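Local coordinates for cell cycle serine/threonine-protein kinase CDC5/MSD2 (PDB 6MF4), which phosphorylates serine and threonine residues of cell-cycle proteins, is involved in mitotic exit, and is represented here by its phosphoprotein-binding polo-box domain, at residues 61-66 / 200-204. Residues are numbered along the deposited sequence; the frame is centred on the assembly and turned at random.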
loop_
_atom_site.group_PDB
_atom_site.type_symbol
_atom_site.label_atom_id
_atom_site.label_comp_id
_atom_site.label_asym_id
_atom_site.label_seq_id
_atom_site.Cartn_x
_atom_site.Cartn_y
_atom_site.Cartn_z
ATOM N N ILE A 61 6.291 -3.996 12.915
ATOM C CA ILE A 61 6.836 -3.493 11.661
ATOM C C ILE A 61 5.856 -2.537 10.986
ATOM O O ILE A 61 6.244 -1.464 10.522
ATOM C CB ILE A 61 7.176 -4.656 10.707
ATOM C CG1 ILE A 61 8.320 -5.481 11.302
ATOM C CG2 ILE A 61 7.561 -4.139 9.323
ATOM C CD1 ILE A 61 8.540 -6.812 10.614
ATOM N N LEU A 62 4.588 -2.932 10.938
ATOM C CA LEU A 62 3.541 -2.080 10.386
ATOM C C LEU A 62 3.450 -0.745 11.124
ATOM O O LEU A 62 3.388 0.322 10.502
ATOM C CB LEU A 62 2.193 -2.798 10.446
ATOM C CG LEU A 62 2.001 -3.907 9.412
ATOM C CD1 LEU A 62 0.837 -4.793 9.788
ATOM C CD2 LEU A 62 1.768 -3.306 8.037
ATOM N N ALA A 63 3.444 -0.807 12.451
ATOM C CA ALA A 63 3.307 0.393 13.267
ATOM C C ALA A 63 4.503 1.316 13.066
ATOM O O ALA A 63 4.371 2.539 13.096
ATOM C CB ALA A 63 3.160 0.023 14.734
ATOM N N SER A 64 5.672 0.722 12.852
ATOM C CA SER A 64 6.885 1.493 12.636
ATOM C C SER A 64 6.818 2.308 11.343
ATOM O O SER A 64 7.251 3.458 11.313
ATOM C CB SER A 64 8.103 0.570 12.608
ATOM O OG SER A 64 9.290 1.316 12.428
ATOM N N GLU A 65 6.280 1.719 10.279
ATOM C CA GLU A 65 6.139 2.438 9.012
ATOM C C GLU A 65 5.090 3.540 9.126
ATOM O O GLU A 65 5.244 4.606 8.532
ATOM C CB GLU A 65 5.772 1.479 7.875
ATOM C CG GLU A 65 6.837 0.425 7.572
ATOM C CD GLU A 65 8.117 1.004 6.989
ATOM O OE1 GLU A 65 8.075 2.102 6.393
ATOM O OE2 GLU A 65 9.174 0.347 7.118
ATOM N N CYS A 66 4.024 3.284 9.881
ATOM C CA CYS A 66 2.993 4.293 10.116
ATOM C C CYS A 66 3.590 5.471 10.876
ATOM O O CYS A 66 3.339 6.635 10.558
ATOM C CB CYS A 66 1.819 3.703 10.902
ATOM S SG CYS A 66 0.772 2.587 9.956
ATOM N N LEU A 200 0.512 -6.378 -0.358
ATOM C CA LEU A 200 -0.314 -5.649 0.594
ATOM C C LEU A 200 -0.212 -6.276 1.978
ATOM O O LEU A 200 -0.580 -7.430 2.166
ATOM C CB LEU A 200 -1.767 -5.640 0.127
ATOM C CG LEU A 200 -2.786 -4.948 1.029
ATOM C CD1 LEU A 200 -2.496 -3.463 1.079
ATOM C CD2 LEU A 200 -4.196 -5.217 0.523
ATOM N N ARG A 201 0.289 -5.518 2.945
ATOM C CA ARG A 201 0.438 -6.026 4.304
ATOM C C ARG A 201 -0.841 -5.868 5.114
ATOM O O ARG A 201 -1.217 -6.755 5.879
ATOM C CB ARG A 201 1.565 -5.307 5.030
ATOM C CG ARG A 201 2.952 -5.591 4.510
ATOM C CD ARG A 201 3.919 -4.595 5.131
ATOM N NE ARG A 201 5.280 -5.097 5.159
ATOM C CZ ARG A 201 6.328 -4.395 5.569
ATOM N NH1 ARG A 201 6.184 -3.140 5.978
ATOM N NH2 ARG A 201 7.529 -4.950 5.553
ATOM N N ARG A 202 -1.489 -4.719 4.967
ATOM C CA ARG A 202 -2.694 -4.431 5.732
ATOM C C ARG A 202 -3.569 -3.450 4.975
ATOM O O ARG A 202 -3.069 -2.519 4.343
ATOM C CB ARG A 202 -2.336 -3.874 7.115
ATOM C CG ARG A 202 -3.544 -3.583 8.008
ATOM C CD ARG A 202 -3.146 -3.398 9.467
ATOM N NE ARG A 202 -2.264 -2.254 9.668
ATOM C CZ ARG A 202 -1.605 -2.003 10.794
ATOM N NH1 ARG A 202 -1.711 -2.826 11.831
ATOM N NH2 ARG A 202 -0.819 -0.936 10.879
ATOM N N TYR A 203 -4.874 -3.691 5.016
ATOM C CA TYR A 203 -5.844 -2.721 4.528
ATOM C C TYR A 203 -6.809 -2.388 5.652
ATOM O O TYR A 203 -7.050 -3.210 6.535
ATOM C CB TYR A 203 -6.605 -3.247 3.316
ATOM C CG TYR A 203 -7.551 -4.378 3.640
ATOM C CD1 TYR A 203 -8.850 -4.124 4.069
ATOM C CD2 TYR A 203 -7.147 -5.698 3.520
ATOM C CE1 TYR A 203 -9.714 -5.153 4.370
ATOM C CE2 TYR A 203 -8.009 -6.736 3.815
ATOM C CZ TYR A 203 -9.291 -6.456 4.240
ATOM O OH TYR A 203 -10.153 -7.487 4.540
ATOM N N THR A 204 -7.344 -1.175 5.618
ATOM C CA THR A 204 -8.366 -0.764 6.568
ATOM C C THR A 204 -9.417 0.051 5.847
ATOM O O THR A 204 -9.097 1.007 5.139
ATOM C CB THR A 204 -7.790 0.066 7.720
ATOM O OG1 THR A 204 -6.680 -0.625 8.304
ATOM C CG2 THR A 204 -8.863 0.317 8.786
HETATM O O HOH W 1 9.116 -2.275 6.454
#
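Helix 61-66 crosses strand 200-204 at 70°, and the short axes come no closer than 10.2 Å, a gap bridged by two arginines and one leucine. Ile61 opens the contact from the side: its CG2 lies 3.8 Å from Arg201 NH1, over one face of that guanidinium. The central wedge is Leu62, whose side chain lies between those of Arg201 and Arg202: CD2 is 3.6 Å from Arg201 CB, and CB is 3.6 Å from Arg202 NH2, over a guanidinium face. Its CA is 7.9 Å from Arg201 CA, the nearest pair. One turn on, Glu65 reaches Arg201 in two ways: its CG packs 4.0 Å from NH1 at the guanidinium edge, and a water accepts from Arg201 NH1 (3.1 Å) while donating to Glu65 OE2 (2.7 Å), so the opposite charges are linked through solvent. Cys66 ends the row, its SG 4.0 Å from Arg202 NH2, near the guanidinium plane. Arg201 and Arg202 both face Glu213, a classic beta bulge, which accounts for two consecutive side chains pointing at the helix; Arg202 also forms a salt bridge with Glu213. Helix 56-82, consistent with the polo-cap helix of polo-box domains, thus lies against the first strand of polo box 2 (200-205), beside strand 209-214, while Trp150 on strand 149-156 of polo box 1 touches Ile61, Leu62 and Arg201.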